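Local coordinates for protein sugar kinase MJ0406 (Methanococcus jannaschii, PDB 2C4E) that phosphorylates nucleosides to nucleoside monophosphates, preferring inosine, guanosine and cytidine, with ATP as the best phosphate donor and magnesium or manganese as cofactor, at residues V213-G216 / S220-Y223; R76-K79 / N84-K87; V134-G139 / K146-A151; E6-V11 / A256-Y261. All coordinates share one frame; numbering follows the deposited sequence.

How the contacts relate
All four contacts belong to the ribokinase fold of this PfkB-family kinase. Contact 4 ties the N-terminal strand 7-11 to the C-terminal part of helix 245-258, so contacts 2, 3 and 1 follow in that order within the span it encloses. Contacts 1, 3 and 4 all reach the same eight-stranded sheet. Contacts 3 and 4 use its neighbouring strands 131-136 and 7-11; their centres are about 15 Å apart, and they touch. Contact 2 lies beyond the sheet's 58-62 edge, on the opposite side of the chain's centre from contact 1, with about 31 Å between centres. Contact 1 carries ATP-binding residues; contacts 3 and 4 pack helices on the sheet, and contact 2 packs a helix on the loop that follows it.

Contact 1 (V213-G216 / S220-Y223); sequences VTKG and SVIY
Val-213 and Val-221 form an antiparallel hydrogen-bonded pair and are joined by two backbone bonds. Val-213 N donates to Val-221 O at 2.9 Å, and Val-221 N donates to Val-213 O at 2.9 Å. Thr-214 and Ser-220 follow as a non-hydrogen-bonded pair, and a CA-H...O contact brings Ser-220 CA to 3.3 Å from Val-213 O.

Apolar contacts lie on the face shared by the two valines. Val-221 CG1 sits between its backbone N and carbonyl carbon (chi1 55°), which brings it to 3.8 Å from Val-213 CB. The extended Lys-215 chain reaches over the same methyl, with CE 4.0 Å from Val-221 CG1. Val-213 CG2 meets the edge of the Tyr-223 ring at CE1, 4.2 Å away. Val-221 CG2 lies over one face of that ring, toward its rim.

Polar side chains occupy the other face. Thr-214 OG1 bonds to Asn-186 and Arg-250, and Ser-220 OG bonds to Tyr-249 OH. Thr-214, Lys-215 and Gly-216 bind ATP, and Lys-215 and Gly-216 form a classic beta bulge opposite Gly-219.

The hairpin continues the large sheet: strand 210-214 borders strand 182-186, strand 220-223 borders strand 228-231, and helix 245-258 covers the Thr-214 and Ser-220 face.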
loop_
_atom_site.group_PDB
_atom_site.type_symbol
_atom_site.label_atom_id
_atom_site.label_comp_id
_atom_site.label_asym_id
_atom_site.label_seq_id
_atom_site.Cartn_x
_atom_site.Cartn_y
_atom_site.Cartn_z
ATOM N N VAL A 213 31.780 -7.676 5.388
ATOM C CA VAL A 213 30.727 -8.636 5.132
ATOM C C VAL A 213 29.955 -8.857 6.421
ATOM O O VAL A 213 30.496 -9.338 7.416
ATOM C CB VAL A 213 31.286 -9.973 4.597
ATOM C CG1 VAL A 213 30.160 -10.969 4.372
ATOM C CG2 VAL A 213 32.093 -9.749 3.318
ATOM N N THR A 214 28.690 -8.483 6.393
ATOM C CA THR A 214 27.834 -8.608 7.547
ATOM C C THR A 214 27.008 -9.878 7.438
ATOM O O THR A 214 26.524 -10.239 6.359
ATOM C CB THR A 214 26.942 -7.355 7.658
ATOM O OG1 THR A 214 26.307 -7.115 6.392
ATOM C CG2 THR A 214 27.779 -6.124 7.860
ATOM N N LYS A 215 26.881 -10.563 8.571
ATOM C CA LYS A 215 26.211 -11.852 8.666
ATOM C C LYS A 215 25.125 -11.826 9.755
ATOM O O LYS A 215 24.733 -12.862 10.264
ATOM C CB LYS A 215 27.242 -12.948 8.961
ATOM C CG LYS A 215 28.503 -12.893 8.104
ATOM C CD LYS A 215 29.535 -13.911 8.562
ATOM C CE LYS A 215 30.795 -13.852 7.714
ATOM N NZ LYS A 215 31.921 -14.597 8.340
ATOM N N GLY A 216 24.644 -10.634 10.101
ATOM C CA GLY A 216 23.578 -10.476 11.084
ATOM C C GLY A 216 23.860 -11.067 12.460
ATOM O O GLY A 216 24.673 -10.535 13.217
ATOM N N SER A 220 30.039 -10.049 11.923
ATOM C CA SER A 220 30.542 -9.489 10.678
ATOM C C SER A 220 32.038 -9.728 10.601
ATOM O O SER A 220 32.663 -10.194 11.558
ATOM C CB SER A 220 30.209 -7.993 10.589
ATOM O OG SER A 220 30.606 -7.332 11.780
ATOM N N VAL A 221 32.596 -9.506 9.428
ATOM C CA VAL A 221 34.032 -9.625 9.229
ATOM C C VAL A 221 34.506 -8.447 8.395
ATOM O O VAL A 221 33.861 -8.067 7.421
ATOM C CB VAL A 221 34.421 -10.959 8.552
ATOM C CG1 VAL A 221 33.674 -11.147 7.250
ATOM C CG2 VAL A 221 35.935 -11.054 8.331
ATOM N N ILE A 222 35.629 -7.864 8.807
ATOM C CA ILE A 222 36.277 -6.808 8.069
ATOM C C ILE A 222 37.557 -7.341 7.441
ATOM O O ILE A 222 38.419 -7.869 8.138
ATOM C CB ILE A 222 36.634 -5.650 9.023
ATOM C CG1 ILE A 222 35.382 -5.158 9.758
ATOM C CG2 ILE A 222 37.317 -4.538 8.241
ATOM C CD1 ILE A 222 35.693 -4.363 11.023
ATOM N N TYR A 223 37.688 -7.191 6.129
ATOM C CA TYR A 223 38.902 -7.591 5.430
ATOM C C TYR A 223 39.622 -6.362 4.950
ATOM O O TYR A 223 39.019 -5.509 4.313
ATOM C CB TYR A 223 38.572 -8.438 4.199
ATOM C CG TYR A 223 37.866 -9.720 4.498
ATOM C CD1 TYR A 223 36.481 -9.819 4.422
ATOM C CD2 TYR A 223 38.588 -10.855 4.839
ATOM C CE1 TYR A 223 35.839 -11.022 4.679
ATOM C CE2 TYR A 223 37.956 -12.049 5.091
ATOM C CZ TYR A 223 36.578 -12.123 5.022
ATOM O OH TYR A 223 35.964 -13.338 5.276
#

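Contact 2 (R76-K79 / N84-K87); sequences RYLK and NISK
Ile-85 lays its two branches against two neighbouring side chains of helix 73-80. Its CG2 methyl meets Leu-78, 4.0 Å from Leu-78 CD1 and 4.2 Å from Leu-78 CB. Its other branch, ending in CD1, reaches Lys-79, where CD1 touches the aliphatic part of the chain at CG (4.0 Å) and at CE (4.1 Å). The Ile-85 and Lys-79 side chains cross at about a right angle. The chi1 of 55° explains the split: CG1 stands between the backbone N and the carbonyl carbon, while CG2 is anti to the carbonyl carbon.

No hydrogen bond joins the two segments. The contact is a small apolar one between a helix and the loop that returns from it toward strand 89-90. In the ribokinase fold of this enzyme, it lies beside the 58-62 edge of the large sheet. Leu-78 also packs on Leu-61 of that strand and on Val-50 of helix 44-54, so its side is buried. Lys-79 is on the solvent side. Its chain is extended beyond CG, and NZ forms a salt bridge with Glu-75.

Next to Ile-85, Asn-84 ND2 as modelled lies 2.7 Å from Ser-86 OG. It is also 2.9 Å from Ser-86 N, another donor, so the orientation of the amide is doubtful. The backbone of Asn-84 is hydrogen-bonded to Ser-59 and Leu-61 of the edge strand.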
loop_
_atom_site.group_PDB
_atom_site.type_symbol
_atom_site.label_atom_id
_atom_site.label_comp_id
_atom_site.label_asym_id
_atom_site.label_seq_id
_atom_site.Cartn_x
_atom_site.Cartn_y
_atom_site.Cartn_z
ATOM N N ARG A 76 9.948 17.970 9.079
ATOM C CA ARG A 76 10.098 18.609 10.391
ATOM C C ARG A 76 10.953 17.761 11.324
ATOM O O ARG A 76 11.779 18.285 12.071
ATOM C CB ARG A 76 8.724 18.868 11.022
ATOM N N TYR A 77 10.745 16.447 11.258
ATOM C CA TYR A 77 11.509 15.451 12.018
ATOM C C TYR A 77 13.011 15.528 11.725
ATOM O O TYR A 77 13.831 15.511 12.643
ATOM C CB TYR A 77 10.942 14.066 11.678
ATOM C CG TYR A 77 11.744 12.838 12.062
ATOM C CD1 TYR A 77 11.592 12.247 13.312
ATOM C CD2 TYR A 77 12.588 12.219 11.144
ATOM C CE1 TYR A 77 12.298 11.098 13.652
ATOM C CE2 TYR A 77 13.291 11.072 11.470
ATOM C CZ TYR A 77 13.144 10.514 12.729
ATOM O OH TYR A 77 13.820 9.370 13.058
ATOM N N LEU A 78 13.369 15.635 10.449
ATOM C CA LEU A 78 14.772 15.741 10.067
ATOM C C LEU A 78 15.344 17.103 10.454
ATOM O O LEU A 78 16.485 17.191 10.902
ATOM C CB LEU A 78 14.948 15.495 8.564
ATOM C CG LEU A 78 14.710 14.059 8.090
ATOM C CD1 LEU A 78 14.769 13.993 6.563
ATOM C CD2 LEU A 78 15.700 13.086 8.702
ATOM N N LYS A 79 14.549 18.160 10.287
ATOM C CA LYS A 79 14.991 19.498 10.655
ATOM C C LYS A 79 15.246 19.556 12.160
ATOM O O LYS A 79 16.225 20.152 12.603
ATOM C CB LYS A 79 13.964 20.558 10.233
ATOM C CG LYS A 79 14.027 20.930 8.755
ATOM C CD LYS A 79 12.953 21.964 8.398
ATOM C CE LYS A 79 12.884 22.212 6.900
ATOM N NZ LYS A 79 11.715 23.061 6.534
ATOM N N ASN A 84 21.260 18.070 7.870
ATOM C CA ASN A 84 21.345 18.994 6.740
ATOM C C ASN A 84 20.607 18.358 5.566
ATOM O O ASN A 84 21.035 17.330 5.040
ATOM C CB ASN A 84 22.827 19.248 6.412
ATOM C CG ASN A 84 23.054 20.291 5.310
ATOM O OD1 ASN A 84 24.066 21.010 5.332
ATOM N ND2 ASN A 84 22.159 20.368 4.356
ATOM N N ILE A 85 19.481 18.952 5.180
ATOM C CA ILE A 85 18.690 18.443 4.067
ATOM C C ILE A 85 18.644 19.470 2.946
ATOM O O ILE A 85 17.728 19.460 2.131
ATOM C CB ILE A 85 17.277 18.060 4.538
ATOM C CG1 ILE A 85 16.595 19.250 5.249
ATOM C CG2 ILE A 85 17.359 16.867 5.442
ATOM C CD1 ILE A 85 15.118 19.103 5.420
ATOM N N SER A 86 19.661 20.333 2.919
ATOM C CA SER A 86 19.841 21.343 1.875
ATOM C C SER A 86 19.969 20.759 0.464
ATOM O O SER A 86 19.626 21.431 -0.505
ATOM C CB SER A 86 21.056 22.241 2.194
ATOM O OG SER A 86 22.300 21.622 1.919
ATOM N N LYS A 87 20.435 19.513 0.353
ATOM C CA LYS A 87 20.633 18.876 -0.954
ATOM C C LYS A 87 19.415 18.040 -1.421
ATOM O O LYS A 87 19.470 17.443 -2.491
ATOM C CB LYS A 87 21.906 18.023 -0.972
ATOM C CG LYS A 87 23.226 18.820 -0.907
ATOM C CD LYS A 87 24.406 17.921 -0.569
ATOM C CE LYS A 87 25.739 18.612 -0.808
ATOM N NZ LYS A 87 25.832 19.851 0.011
#

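Contact 3 (V134-G139 / K146-A151); sequences VHIATG and KCAKKA
Ile-136 sets its CD1 methyl against the backbone of helix 141-151 at Ala-148. This is the tight part of the contact: CD1 lies 3.6 Å from Ala-148 N and 3.8 Å from Ala-148 CA. The same methyl touches Cys-147 CB and Ala-148 CB, each at 3.9 Å. It therefore rests over the link between two successive helix residues. Ile-136 CG1 is anti to its carbonyl carbon (chi1 -62°) and the chain runs on extended (chi2 171°), which carries CD1 out to the helix.

The Val-134 end is looser. A single methyl pair joins it, Val-134 CG2 to Ala-151 CB at 4.1 Å. Ala-148 and Ala-151 each offer only a CB methyl to the strand. The segment axes approach to 9.4 Å and run nearly antiparallel, at 157°. The interface is held by apolar contact alone.

The outer side of the helix is polar. Lys-149 and Lys-150 are exposed there, turned from the strand, and Lys-149 NZ forms a salt bridge with Glu-175. On the sheet side, Ile-136 and Ala-151 also pack on Val-157 of strand 156-159, while Cys-147 SG rests against Val-11 of strand 7-11. Strand 131-136, helix 141-151 and the parallel strand 156-159 make a beta-alpha-beta unit, the repeating element of the alpha/beta core of the ribokinase fold.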
loop_
_atom_site.group_PDB
_atom_site.type_symbol
_atom_site.label_atom_id
_atom_site.label_comp_id
_atom_site.label_asym_id
_atom_site.label_seq_id
_atom_site.Cartn_x
_atom_site.Cartn_y
_atom_site.Cartn_z
ATOM N N VAL A 134 31.314 9.983 1.774
ATOM C CA VAL A 134 30.078 9.947 1.026
ATOM C C VAL A 134 29.627 8.490 1.045
ATOM O O VAL A 134 30.290 7.613 0.471
ATOM C CB VAL A 134 30.298 10.445 -0.418
ATOM C CG1 VAL A 134 29.078 10.219 -1.255
ATOM C CG2 VAL A 134 30.697 11.923 -0.396
ATOM N N HIS A 135 28.505 8.227 1.710
ATOM C CA HIS A 135 27.961 6.887 1.803
ATOM C C HIS A 135 26.790 6.753 0.847
ATOM O O HIS A 135 25.842 7.541 0.908
ATOM C CB HIS A 135 27.503 6.571 3.220
ATOM C CG HIS A 135 26.847 5.239 3.332
ATOM N ND1 HIS A 135 27.538 4.058 3.192
ATOM C CD2 HIS A 135 25.549 4.901 3.526
ATOM C CE1 HIS A 135 26.690 3.048 3.279
ATOM N NE2 HIS A 135 25.482 3.531 3.509
ATOM N N ILE A 136 26.885 5.745 -0.015
ATOM C CA ILE A 136 25.987 5.515 -1.127
ATOM C C ILE A 136 25.197 4.260 -0.825
ATOM O O ILE A 136 25.715 3.153 -0.867
ATOM C CB ILE A 136 26.771 5.353 -2.420
ATOM C CG1 ILE A 136 27.519 6.652 -2.698
ATOM C CG2 ILE A 136 25.799 5.012 -3.570
ATOM C CD1 ILE A 136 28.527 6.583 -3.838
ATOM N N ALA A 137 23.934 4.470 -0.501
ATOM C CA ALA A 137 23.029 3.404 -0.168
ATOM C C ALA A 137 22.127 3.113 -1.351
ATOM O O ALA A 137 22.371 3.582 -2.464
ATOM C CB ALA A 137 22.228 3.794 1.065
ATOM N N THR A 138 21.102 2.307 -1.148
ATOM C CA THR A 138 20.227 1.972 -2.259
ATOM C C THR A 138 19.551 3.230 -2.799
ATOM O O THR A 138 19.279 4.178 -2.080
ATOM C CB THR A 138 19.169 0.926 -1.884
ATOM O OG1 THR A 138 18.563 1.290 -0.644
ATOM C CG2 THR A 138 19.821 -0.428 -1.637
ATOM N N GLY A 139 19.298 3.227 -4.084
ATOM C CA GLY A 139 18.793 4.401 -4.755
ATOM C C GLY A 139 18.716 4.142 -6.236
ATOM O O GLY A 139 18.124 3.140 -6.668
ATOM N N LYS A 146 27.570 7.826 -10.526
ATOM C CA LYS A 146 28.056 9.191 -10.714
ATOM C C LYS A 146 28.611 9.741 -9.413
ATOM O O LYS A 146 29.645 10.386 -9.412
ATOM C CB LYS A 146 26.960 10.144 -11.201
ATOM C CG LYS A 146 26.452 9.887 -12.600
ATOM C CD LYS A 146 25.340 10.875 -12.918
ATOM C CE LYS A 146 24.946 10.839 -14.378
ATOM N NZ LYS A 146 23.641 11.528 -14.615
ATOM N N CYS A 147 27.921 9.473 -8.303
ATOM C CA CYS A 147 28.362 9.949 -6.992
ATOM C C CYS A 147 29.713 9.356 -6.621
ATOM O O CYS A 147 30.610 10.103 -6.195
ATOM C CB CYS A 147 27.343 9.620 -5.904
ATOM S SG CYS A 147 25.832 10.595 -6.022
ATOM N N ALA A 148 29.864 8.047 -6.821
ATOM C CA ALA A 148 31.108 7.348 -6.491
ATOM C C ALA A 148 32.243 7.894 -7.327
ATOM O O ALA A 148 33.304 8.168 -6.808
ATOM C CB ALA A 148 30.975 5.861 -6.722
ATOM N N LYS A 149 32.004 8.062 -8.629
ATOM C CA LYS A 149 33.068 8.501 -9.534
ATOM C C LYS A 149 33.457 9.957 -9.290
ATOM O O LYS A 149 34.626 10.306 -9.411
ATOM C CB LYS A 149 32.681 8.233 -11.002
ATOM C CG LYS A 149 32.708 6.745 -11.330
ATOM C CD LYS A 149 32.264 6.390 -12.743
ATOM C CE LYS A 149 33.348 6.630 -13.770
ATOM N NZ LYS A 149 33.032 5.935 -15.049
ATOM N N LYS A 150 32.510 10.806 -8.896
ATOM C CA LYS A 150 32.827 12.191 -8.550
ATOM C C LYS A 150 33.560 12.341 -7.216
ATOM O O LYS A 150 34.487 13.163 -7.085
ATOM C CB LYS A 150 31.548 13.030 -8.515
ATOM C CG LYS A 150 31.792 14.546 -8.552
ATOM C CD LYS A 150 30.473 15.293 -8.615
ATOM C CE LYS A 150 30.678 16.791 -8.622
ATOM N NZ LYS A 150 31.338 17.276 -9.857
ATOM N N ALA A 151 33.157 11.546 -6.235
ATOM C CA ALA A 151 33.691 11.646 -4.879
ATOM C C ALA A 151 35.027 10.936 -4.734
ATOM O O ALA A 151 35.912 11.388 -4.013
ATOM C CB ALA A 151 32.698 11.088 -3.886
#

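Contact 4 (E6-V11 / A256-Y261); sequences EKITCV and AYVKGY
Segments 6-11 and 256-261 come nearest at the CA atoms of Glu-6 and Val-258, 6.7 Å apart. Strand 7-11 lies inside the large sheet of the ribokinase fold, and helix 245-258, whose C-terminal end takes part here, packs against that sheet. The chain turns a corner at Glu-6, just before the strand. The helix ends in a Schellman motif. Gly-260, with positive phi (95°), sends its N to Tyr-257 O at 2.9 Å, and Tyr-261 N bonds to Ala-256 O at 3.2 Å. This turns the chain away from the strand just after the contact residue.

Val-258 carries the interface, with one methyl against the main chain at 6-7 and the other against Ile-8. Its CG1, anti to the backbone N (chi1 168°), rests over main chain, 4.2 Å from Glu-6 C and 4.4 Å from Lys-7 N. Its CG2 meets the side chain of Ile-8, and the two side chains pass each other in opposite directions.

Val-258 also touches Ile-133 and Glu-132 of strand 131-136 and Val-57, while Ile-8 packs on Ile-52 of helix 44-54. The buried side of the contact thus faces helix 44-54, and Glu-6 is exposed at its margin. At the centre, Val-258 CG2 touches the outer arm of Ile-8 at two successive carbons, CG1 and CD1, both 3.7 Å away.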
loop_
_atom_site.group_PDB
_atom_site.type_symbol
_atom_site.label_atom_id
_atom_site.label_comp_id
_atom_site.label_asym_id
_atom_site.label_seq_id
_atom_site.Cartn_x
_atom_site.Cartn_y
_atom_site.Cartn_z
ATOM N N GLU A 6 34.397 17.133 8.765
ATOM C CA GLU A 6 33.949 16.087 9.743
ATOM C C GLU A 6 32.461 15.699 9.741
ATOM O O GLU A 6 31.729 15.847 10.725
ATOM C CB GLU A 6 34.372 16.481 11.168
ATOM C CG GLU A 6 35.867 16.332 11.421
ATOM C CD GLU A 6 36.356 17.100 12.641
ATOM O OE1 GLU A 6 35.526 17.678 13.376
ATOM O OE2 GLU A 6 37.584 17.128 12.865
ATOM N N LYS A 7 32.073 15.088 8.620
ATOM C CA LYS A 7 30.673 14.985 8.323
ATOM C C LYS A 7 30.558 13.832 7.326
ATOM O O LYS A 7 31.531 13.395 6.725
ATOM C CB LYS A 7 30.192 16.328 7.759
ATOM C CG LYS A 7 28.674 16.573 7.568
ATOM C CD LYS A 7 28.384 18.066 7.305
ATOM C CE LYS A 7 26.909 18.448 7.503
ATOM N NZ LYS A 7 26.618 19.886 7.160
ATOM N N ILE A 8 29.357 13.318 7.204
ATOM C CA ILE A 8 29.077 12.235 6.289
ATOM C C ILE A 8 27.871 12.616 5.458
ATOM O O ILE A 8 26.875 13.082 5.998
ATOM C CB ILE A 8 28.770 10.938 7.067
ATOM C CG1 ILE A 8 29.976 10.562 7.935
ATOM C CG2 ILE A 8 28.416 9.808 6.092
ATOM C CD1 ILE A 8 29.752 9.370 8.836
ATOM N N THR A 9 27.983 12.425 4.149
ATOM C CA THR A 9 26.883 12.571 3.213
ATOM C C THR A 9 26.293 11.194 2.961
ATOM O O THR A 9 27.030 10.252 2.707
ATOM C CB THR A 9 27.398 13.114 1.874
ATOM O OG1 THR A 9 28.033 14.393 2.058
ATOM C CG2 THR A 9 26.230 13.375 0.926
ATOM N N CYS A 10 24.982 11.057 3.104
ATOM C CA CYS A 10 24.283 9.832 2.754
ATOM C C CYS A 10 23.431 10.075 1.533
ATOM O O CYS A 10 22.633 11.001 1.524
ATOM C CB CYS A 10 23.373 9.390 3.883
ATOM S SG CYS A 10 24.296 8.942 5.365
ATOM N N VAL A 11 23.617 9.240 0.517
ATOM C CA VAL A 11 22.962 9.378 -0.764
ATOM C C VAL A 11 22.056 8.168 -0.948
ATOM O O VAL A 11 22.450 7.017 -0.721
ATOM C CB VAL A 11 23.993 9.406 -1.924
ATOM C CG1 VAL A 11 23.297 9.444 -3.267
ATOM C CG2 VAL A 11 24.954 10.581 -1.772
ATOM N N ALA A 256 31.999 5.878 13.837
ATOM C CA ALA A 256 33.223 5.526 14.540
ATOM C C ALA A 256 34.432 5.860 13.699
ATOM O O ALA A 256 35.441 6.351 14.207
ATOM C CB ALA A 256 33.223 4.070 14.894
ATOM N N TYR A 257 34.339 5.628 12.394
ATOM C CA TYR A 257 35.465 5.937 11.542
ATOM C C TYR A 257 35.782 7.429 11.551
ATOM O O TYR A 257 36.957 7.824 11.733
ATOM C CB TYR A 257 35.257 5.418 10.117
ATOM C CG TYR A 257 36.513 5.560 9.322
ATOM C CD1 TYR A 257 37.477 4.571 9.356
ATOM C CD2 TYR A 257 36.771 6.709 8.586
ATOM C CE1 TYR A 257 38.665 4.702 8.645
ATOM C CE2 TYR A 257 37.938 6.844 7.871
ATOM C CZ TYR A 257 38.884 5.840 7.911
ATOM O OH TYR A 257 40.064 5.973 7.202
ATOM N N VAL A 258 34.758 8.262 11.383
ATOM C CA VAL A 258 34.923 9.717 11.402
ATOM C C VAL A 258 35.427 10.180 12.753
ATOM O O VAL A 258 36.218 11.151 12.852
ATOM C CB VAL A 258 33.607 10.443 10.993
ATOM C CG1 VAL A 258 33.664 11.961 11.282
ATOM C CG2 VAL A 258 33.341 10.176 9.525
ATOM N N LYS A 259 35.006 9.481 13.806
ATOM C CA LYS A 259 35.445 9.805 15.164
ATOM C C LYS A 259 36.879 9.325 15.451
ATOM O O LYS A 259 37.426 9.614 16.515
ATOM C CB LYS A 259 34.474 9.240 16.193
ATOM C CG LYS A 259 33.177 10.021 16.293
ATOM C CD LYS A 259 32.187 9.384 17.246
ATOM C CE LYS A 259 30.918 10.217 17.337
ATOM N NZ LYS A 259 30.403 10.369 18.718
ATOM N N GLY A 260 37.478 8.589 14.518
ATOM C CA GLY A 260 38.915 8.344 14.520
ATOM C C GLY A 260 39.364 7.057 15.178
ATOM O O GLY A 260 40.514 6.929 15.602
ATOM N N TYR A 261 38.472 6.079 15.239
ATOM C CA TYR A 261 38.800 4.788 15.821
ATOM C C TYR A 261 39.304 3.826 14.745
ATOM O O TYR A 261 39.068 4.033 13.556
ATOM C CB TYR A 261 37.563 4.200 16.504
ATOM C CG TYR A 261 37.052 5.056 17.631
ATOM C CD1 TYR A 261 35.911 5.841 17.481
ATOM C CD2 TYR A 261 37.705 5.081 18.853
ATOM C CE1 TYR A 261 35.451 6.640 18.513
ATOM C CE2 TYR A 261 37.245 5.874 19.900
ATOM C CZ TYR A 261 36.112 6.651 19.714
ATOM O OH TYR A 261 35.620 7.424 20.741
#